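Hydrogenase maturation factor (Thermoanaerobacter tengcongensis, PDB 3VTH) probably catalyses the ATP-dependent transfer of a carbamoyl group from carbamoyl phosphate to the C-terminal cysteine of HypE during [NiFe]-hydrogenase maturation. Local coordinates at residues R127-F133 / A185-P191; M111-C117 / I134-G140; D203-C207 / L316-E320. One frame throughout, in Å; residues are numbered along the deposited sequence.

Contact 1: residues R127-F133 / A185-P191; sequences RRYRYPF and ACFDCGP. With ZN (zinc ion), chain D.
Neither segment is helix or strand: 127-133 bends through a type II beta turn from Arg128 to Tyr131, closed by Tyr131 N to Arg128 O at 2.9 Å; 185-191 carries the second CxxC pair of a Cys4 zinc finger. CA–CA distances are 6.4 Å for Arg128–Cys186, 6.3 Å for Tyr131–Phe187 and 7.0 Å for Phe133–Pro191. Tyr131 (chi1 t) turns one face to the finger loop, Cys186 CA making a CH-pi contact 3.9 Å from the Tyr131 ring centroid, and the edge of Tyr131 meets the face of Phe187 (chi1 m) in a T-shaped pair, centroids 5.3 Å apart. Pro191 CB makes a CH-pi contact over the Phe133 ring face (chi1 m), 4.0 Å from its centroid. Extended Arg128 donates from NE to Ala185 O (3.0 Å) and salt-bridges Glu170. Cys186 and Cys189 (both p) hold zinc at SG–ZN 2.3 Å; Cys164 and Cys167 complete the site. A first-finger loop thus packs against the second, a water joining them 2.8 Å from Arg127 O and 3.1 Å from Phe187 N.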
# COMPACT_ATOMS: atom_id res chain seq x y z
N ARG A 127 21.52 20.19 21.74
CA ARG A 127 20.40 20.34 22.67
C ARG A 127 19.21 19.41 22.37
O ARG A 127 18.33 19.23 23.22
CB ARG A 127 19.97 21.80 22.81
CG ARG A 127 19.18 22.36 21.67
CD ARG A 127 18.84 23.83 21.96
NE ARG A 127 17.90 24.33 20.98
CZ ARG A 127 16.58 24.43 21.16
NH1 ARG A 127 16.02 24.11 22.33
NH2 ARG A 127 15.82 24.88 20.18
N ARG A 128 19.19 18.82 21.17
CA ARG A 128 18.18 17.81 20.84
C ARG A 128 18.68 16.37 20.97
O ARG A 128 18.03 15.46 20.47
CB ARG A 128 17.58 18.05 19.44
CG ARG A 128 16.77 19.33 19.34
CD ARG A 128 16.20 19.51 17.93
NE ARG A 128 15.31 20.67 17.83
CZ ARG A 128 15.71 21.92 17.59
NH1 ARG A 128 16.99 22.21 17.44
NH2 ARG A 128 14.80 22.89 17.51
N TYR A 129 19.81 16.19 21.65
CA TYR A 129 20.31 14.85 22.00
C TYR A 129 19.20 14.02 22.63
O TYR A 129 18.62 14.43 23.64
CB TYR A 129 21.49 14.97 22.96
CG TYR A 129 22.11 13.65 23.41
CD1 TYR A 129 22.57 12.71 22.48
CD2 TYR A 129 22.29 13.38 24.77
CE1 TYR A 129 23.17 11.51 22.90
CE2 TYR A 129 22.89 12.19 25.20
CZ TYR A 129 23.31 11.26 24.26
OH TYR A 129 23.90 10.09 24.67
N ARG A 130 18.89 12.89 22.00
CA ARG A 130 17.88 11.95 22.50
C ARG A 130 16.45 12.53 22.56
O ARG A 130 15.57 11.96 23.19
CB ARG A 130 18.30 11.35 23.87
CG ARG A 130 19.65 10.62 23.86
CD ARG A 130 20.02 10.06 25.26
NE ARG A 130 18.92 9.26 25.81
CZ ARG A 130 18.65 8.01 25.47
NH1 ARG A 130 19.42 7.37 24.59
NH2 ARG A 130 17.61 7.38 26.00
N TYR A 131 16.22 13.65 21.88
CA TYR A 131 14.88 14.21 21.78
C TYR A 131 13.98 13.32 20.89
O TYR A 131 14.25 13.15 19.70
CB TYR A 131 14.94 15.67 21.30
CG TYR A 131 13.60 16.30 21.01
CD1 TYR A 131 13.33 16.85 19.77
CD2 TYR A 131 12.59 16.35 21.99
CE1 TYR A 131 12.10 17.45 19.49
CE2 TYR A 131 11.35 16.92 21.70
CZ TYR A 131 11.12 17.48 20.47
OH TYR A 131 9.91 18.05 20.17
N PRO A 132 12.94 12.72 21.49
CA PRO A 132 12.15 11.64 20.84
C PRO A 132 11.28 12.12 19.69
O PRO A 132 10.68 11.29 19.01
CB PRO A 132 11.25 11.14 21.98
CG PRO A 132 11.89 11.66 23.24
CD PRO A 132 12.45 12.97 22.85
N PHE A 133 11.21 13.43 19.46
CA PHE A 133 10.37 13.96 18.37
C PHE A 133 11.14 14.88 17.41
O PHE A 133 10.55 15.70 16.68
CB PHE A 133 9.12 14.65 18.94
CG PHE A 133 8.27 13.71 19.77
CD1 PHE A 133 7.39 12.83 19.17
CD2 PHE A 133 8.42 13.67 21.15
CE1 PHE A 133 6.63 11.93 19.94
CE2 PHE A 133 7.68 12.78 21.93
CZ PHE A 133 6.78 11.92 21.33
N ALA A 185 10.56 22.07 17.13
CA ALA A 185 10.28 21.95 18.55
C ALA A 185 11.47 21.32 19.23
O ALA A 185 12.41 20.88 18.55
CB ALA A 185 9.01 21.11 18.79
N CYS A 186 11.42 21.24 20.56
CA CYS A 186 12.54 20.71 21.36
C CYS A 186 12.01 20.11 22.66
O CYS A 186 10.80 20.03 22.86
CB CYS A 186 13.55 21.83 21.65
SG CYS A 186 12.99 23.07 22.88
N PHE A 187 12.92 19.70 23.54
CA PHE A 187 12.52 19.17 24.87
C PHE A 187 11.58 20.12 25.62
O PHE A 187 10.64 19.68 26.28
CB PHE A 187 13.75 18.89 25.75
CG PHE A 187 14.36 17.53 25.53
CD1 PHE A 187 13.67 16.37 25.88
CD2 PHE A 187 15.63 17.40 24.96
CE1 PHE A 187 14.23 15.11 25.69
CE2 PHE A 187 16.19 16.12 24.76
CZ PHE A 187 15.50 14.99 25.13
N ASP A 188 11.85 21.42 25.51
CA ASP A 188 11.16 22.44 26.30
C ASP A 188 9.76 22.80 25.76
O ASP A 188 8.89 23.20 26.53
CB ASP A 188 12.01 23.72 26.35
CG ASP A 188 13.37 23.50 27.02
OD1 ASP A 188 14.35 24.17 26.63
OD2 ASP A 188 13.47 22.64 27.92
N CYS A 189 9.57 22.70 24.45
CA CYS A 189 8.32 23.19 23.87
C CYS A 189 7.58 22.11 23.08
O CYS A 189 6.46 22.34 22.60
CB CYS A 189 8.59 24.43 22.99
SG CYS A 189 9.50 24.09 21.43
N GLY A 190 8.20 20.95 22.95
CA GLY A 190 7.67 19.91 22.08
C GLY A 190 6.83 18.87 22.81
O GLY A 190 6.65 18.96 24.02
N PRO A 191 6.29 17.90 22.06
CA PRO A 191 5.60 16.77 22.67
C PRO A 191 6.53 15.99 23.59
O PRO A 191 7.75 16.11 23.48
CB PRO A 191 5.17 15.90 21.48
CG PRO A 191 5.80 16.51 20.27
CD PRO A 191 6.34 17.83 20.58
ZN ZN D . 11.73 24.60 21.70
O HOH W 1 15.89 20.49 23.57

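Contact 2: residues M111-C117 / I134-G140; sequences MGVCEDC and INCTNCG. With ZN (zinc ion), chain C.
Four cysteines meet at one zinc ion, two from each segment, and this metal site rather than a hydrophobic core unites the contact: Cys114, Cys117, Cys136 and Cys139 each place SG 2.3 Å from ZN. Such a Cys4 site, built from paired CxxC motifs, defines the first HypF finger. Segment 111-117 runs extended to Cys114, the N-cap residue, then turns into a helix at Glu115; segment 134-140 folds through a type I beta turn from Cys136 to Cys139. Chi1 is p for Cys114, Cys136 and Cys139 but m for helical Cys117. Amides also point at the thiolates: Cys117 N lies 3.4 Å from Cys114 SG, Asn138 N 3.3 Å from Cys136 SG and Cys114 N 3.5 Å from Cys139 SG, all hydrogen bonds. A single antiparallel bridge closes the finger's base, Met111 N to Gly140 O and Gly140 N to Met111 O both measuring 2.9 Å. With phi at 103°, Gly140 adopts a conformation that calls for glycine. Ile134 CG1 packs 4.0 Å from Cys117 CB. Around this core, Val113 and Ile134 rest on Pro312 of helix 312-320, Ile134 also touches helix 115-121, and Gln279, just after helix 270-277, hydrogen-bonds to Gly112 and Asn138.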
# COMPACT_ATOMS: atom_id res chain seq x y z
N MET A 111 7.31 10.85 6.72
CA MET A 111 8.66 10.49 6.31
C MET A 111 9.56 10.08 7.48
O MET A 111 9.50 10.69 8.55
CB MET A 111 9.31 11.65 5.52
CG MET A 111 8.70 11.86 4.12
SD MET A 111 9.03 10.48 2.99
CE MET A 111 7.73 10.69 1.76
N GLY A 112 10.39 9.05 7.25
CA GLY A 112 11.42 8.61 8.20
C GLY A 112 12.47 9.67 8.49
O GLY A 112 12.68 10.59 7.70
N VAL A 113 13.12 9.54 9.65
CA VAL A 113 14.14 10.48 10.13
C VAL A 113 15.26 10.64 9.09
O VAL A 113 15.78 9.64 8.57
CB VAL A 113 14.76 9.98 11.45
CG1 VAL A 113 15.72 11.03 12.05
CG2 VAL A 113 13.67 9.61 12.47
N CYS A 114 15.60 11.88 8.76
CA CYS A 114 16.70 12.17 7.83
C CYS A 114 18.05 11.99 8.51
O CYS A 114 18.15 11.92 9.74
CB CYS A 114 16.57 13.60 7.24
SG CYS A 114 16.97 14.94 8.39
N GLU A 115 19.11 11.92 7.71
CA GLU A 115 20.45 11.74 8.28
C GLU A 115 20.92 12.90 9.18
O GLU A 115 21.65 12.69 10.12
CB GLU A 115 21.48 11.40 7.20
CG GLU A 115 21.96 12.58 6.37
CD GLU A 115 23.10 12.21 5.41
OE1 GLU A 115 24.21 11.87 5.89
OE2 GLU A 115 22.88 12.28 4.19
N ASP A 116 20.49 14.13 8.88
CA ASP A 116 20.87 15.29 9.71
C ASP A 116 20.23 15.25 11.09
O ASP A 116 20.89 15.51 12.09
CB ASP A 116 20.52 16.62 9.04
CG ASP A 116 21.31 16.87 7.76
OD1 ASP A 116 22.54 16.75 7.80
OD2 ASP A 116 20.70 17.16 6.72
N CYS A 117 18.94 14.92 11.16
CA CYS A 117 18.26 14.78 12.45
C CYS A 117 18.84 13.62 13.25
O CYS A 117 18.99 13.73 14.46
CB CYS A 117 16.75 14.60 12.27
SG CYS A 117 15.91 16.15 11.80
N ILE A 134 12.45 14.71 17.39
CA ILE A 134 13.29 15.46 16.46
C ILE A 134 12.82 15.28 15.01
O ILE A 134 12.53 14.17 14.57
CB ILE A 134 14.78 15.10 16.63
CG1 ILE A 134 15.68 16.08 15.86
CG2 ILE A 134 15.06 13.61 16.27
CD1 ILE A 134 17.17 15.99 16.26
N ASN A 135 12.67 16.41 14.30
CA ASN A 135 12.37 16.40 12.86
C ASN A 135 12.85 17.72 12.26
O ASN A 135 13.41 18.54 12.97
CB ASN A 135 10.86 16.20 12.60
CG ASN A 135 10.00 17.23 13.34
OD1 ASN A 135 10.43 18.36 13.63
ND2 ASN A 135 8.77 16.85 13.64
N CYS A 136 12.63 17.92 10.96
CA CYS A 136 13.04 19.14 10.29
C CYS A 136 12.22 19.23 9.00
O CYS A 136 11.29 18.45 8.82
CB CYS A 136 14.55 19.11 9.99
SG CYS A 136 15.06 17.89 8.74
N THR A 137 12.54 20.18 8.12
CA THR A 137 11.79 20.31 6.86
C THR A 137 11.91 19.08 5.96
O THR A 137 11.07 18.89 5.08
CB THR A 137 12.21 21.57 6.05
OG1 THR A 137 13.59 21.49 5.68
CG2 THR A 137 12.00 22.82 6.86
N ASN A 138 12.93 18.24 6.19
CA ASN A 138 13.21 17.09 5.33
C ASN A 138 12.75 15.71 5.85
O ASN A 138 13.06 14.68 5.20
CB ASN A 138 14.72 17.01 5.01
CG ASN A 138 15.23 18.20 4.21
OD1 ASN A 138 14.57 18.68 3.28
ND2 ASN A 138 16.42 18.68 4.56
N CYS A 139 12.06 15.67 6.98
CA CYS A 139 11.65 14.40 7.62
C CYS A 139 10.54 14.59 8.65
O CYS A 139 10.20 15.72 9.02
CB CYS A 139 12.85 13.71 8.28
SG CYS A 139 13.40 14.38 9.90
N GLY A 140 9.96 13.48 9.11
CA GLY A 140 8.95 13.51 10.18
C GLY A 140 7.52 13.33 9.67
O GLY A 140 7.29 13.15 8.47
ZN ZN C . 15.23 15.76 9.65
O HOH W 2 17.96 17.12 6.38

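Contact 3: residues D203-C207 / L316-E320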
# COMPACT_ATOMS: atom_id res chain seq x y z
N ASP A 203 14.19 6.37 32.38
CA ASP A 203 13.56 7.15 31.31
C ASP A 203 12.61 6.26 30.49
O ASP A 203 12.76 5.04 30.48
CB ASP A 203 14.60 7.95 30.49
CG ASP A 203 15.32 7.13 29.41
OD1 ASP A 203 14.73 6.27 28.73
OD2 ASP A 203 16.53 7.41 29.20
N GLU A 204 11.61 6.88 29.86
CA GLU A 204 10.50 6.14 29.22
C GLU A 204 10.93 5.04 28.25
O GLU A 204 10.40 3.93 28.29
CB GLU A 204 9.51 7.09 28.52
CG GLU A 204 8.65 7.95 29.46
CD GLU A 204 9.39 9.16 30.03
OE1 GLU A 204 10.56 9.40 29.66
OE2 GLU A 204 8.78 9.88 30.86
N ILE A 205 11.89 5.34 27.37
CA ILE A 205 12.40 4.35 26.41
C ILE A 205 13.02 3.13 27.11
O ILE A 205 12.82 1.99 26.69
CB ILE A 205 13.42 4.95 25.42
CG1 ILE A 205 12.80 6.11 24.61
CG2 ILE A 205 13.96 3.87 24.47
CD1 ILE A 205 11.65 5.71 23.66
N LYS A 206 13.79 3.39 28.17
CA LYS A 206 14.39 2.32 28.97
C LYS A 206 13.32 1.47 29.66
O LYS A 206 13.49 0.27 29.81
CB LYS A 206 15.36 2.90 30.00
CG LYS A 206 16.50 1.96 30.39
CD LYS A 206 17.75 2.76 30.83
CE LYS A 206 18.21 3.71 29.68
NZ LYS A 206 19.28 4.67 30.08
N CYS A 207 12.22 2.09 30.09
CA CYS A 207 11.11 1.34 30.67
C CYS A 207 10.52 0.35 29.66
O CYS A 207 10.17 -0.79 30.01
CB CYS A 207 10.03 2.30 31.20
SG CYS A 207 10.58 3.44 32.52
N LEU A 316 16.19 5.26 19.43
CA LEU A 316 16.46 5.27 20.87
C LEU A 316 16.28 3.88 21.49
O LEU A 316 17.12 3.40 22.26
CB LEU A 316 15.57 6.30 21.57
CG LEU A 316 15.85 7.78 21.25
CD1 LEU A 316 14.79 8.69 21.86
CD2 LEU A 316 17.24 8.20 21.68
N LEU A 317 15.17 3.23 21.14
CA LEU A 317 14.89 1.88 21.65
C LEU A 317 15.98 0.89 21.23
O LEU A 317 16.41 0.07 22.04
CB LEU A 317 13.51 1.40 21.18
CG LEU A 317 13.01 0.03 21.71
CD1 LEU A 317 13.06 -0.03 23.27
CD2 LEU A 317 11.61 -0.29 21.18
N MET A 318 16.42 0.99 19.97
CA MET A 318 17.45 0.12 19.41
C MET A 318 18.80 0.17 20.13
O MET A 318 19.50 -0.85 20.19
CB MET A 318 17.64 0.38 17.90
CG MET A 318 16.48 -0.13 17.01
SD MET A 318 16.28 -1.92 17.22
CE MET A 318 14.94 -2.27 16.09
N GLU A 319 19.17 1.32 20.69
CA GLU A 319 20.37 1.35 21.54
C GLU A 319 20.17 0.63 22.89
O GLU A 319 21.16 0.30 23.57
CB GLU A 319 20.95 2.78 21.71
CG GLU A 319 20.00 3.92 21.37
CD GLU A 319 20.67 5.29 21.21
OE1 GLU A 319 20.39 5.98 20.20
OE2 GLU A 319 21.46 5.68 22.09
N GLU A 320 18.92 0.36 23.27
CA GLU A 320 18.64 -0.29 24.57
C GLU A 320 18.43 -1.80 24.48
O GLU A 320 18.67 -2.51 25.47
CB GLU A 320 17.45 0.36 25.29
CG GLU A 320 17.60 1.85 25.61
CD GLU A 320 18.86 2.19 26.42
OE1 GLU A 320 19.20 1.44 27.36
OE2 GLU A 320 19.49 3.23 26.12
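Ile205 lays its CG2 methyl over the backbone of the facing helix, 3.6 Å from Leu317 CA and 3.8 Å from Leu316 C, and thereby illustrates how a single branched side chain can seat one helix end against another. The same CG2 lies 4.1 Å from both Leu316 CB and Leu317 CB, so it settles between the starts of two leucine side chains, and Glu320 CG, at 4.3 Å from Ile205 CG2, borders it one turn further on. The CA atoms of Ile205 and Leu317 approach to 5.9 Å; those of Lys206 and Glu320 stand 6.7 Å apart. Here the first turn of helix 204-213 meets the last part of helix 312-320. Asp203 occupies the N-cap: its OD1 accepts from Lys206 N at 3.1 Å, while Cys207 N to Asp203 O, at 3.0 Å, is the first backbone bond of the helix. Cys207 is out of reach of the other segment and forms a disulfide with Cys200, fastening this helical turn to the chain just before it. Leu317 continues along helix 204-213 onto Val208, Ala209 and Leu212, and Ile205 also packs on Leu193 of strand 193-196 and Leu356 of strand 354-358, an arrangement consistent with the YrdC-like part of HypF. Toward solvent, Lys206 CE passes 3.4 Å from Glu320 OE1, yet Lys206 NZ remains 4.2 Å from Glu320 OE1, beyond a salt bridge, and its long salt bridge, at 4.0 Å from Lys206 NZ, is to Asp203 OD2. No hydrogen bond crosses between the segments; cohesion here is chiefly apolar, with opposite charges at its margin adding a looser electrostatic attraction.

From the N terminus, the chain first enters contact 2 at 111-117, passes 127-133 of contact 1, and returns at 134-140 to close the first zinc-finger loop. Contact 1 closes later, when 185-191 of the second finger arrives, so the two contacts cross and couple the fingers; Arg128 CB touches Ile134 CD1 at 3.8 Å where they meet. Contact 3 follows in series, opening at 203-207 and closing 109 residues on at 316-320, a much longer loop through the YrdC-like sheet. Arg130 joins it to contact 1: its NH2 makes a long, weak ion pair with Asp203 OD2, and its carbonyl packs on Leu316. Contacts 2 and 3 do not touch, their nearest atoms being about 7 Å apart.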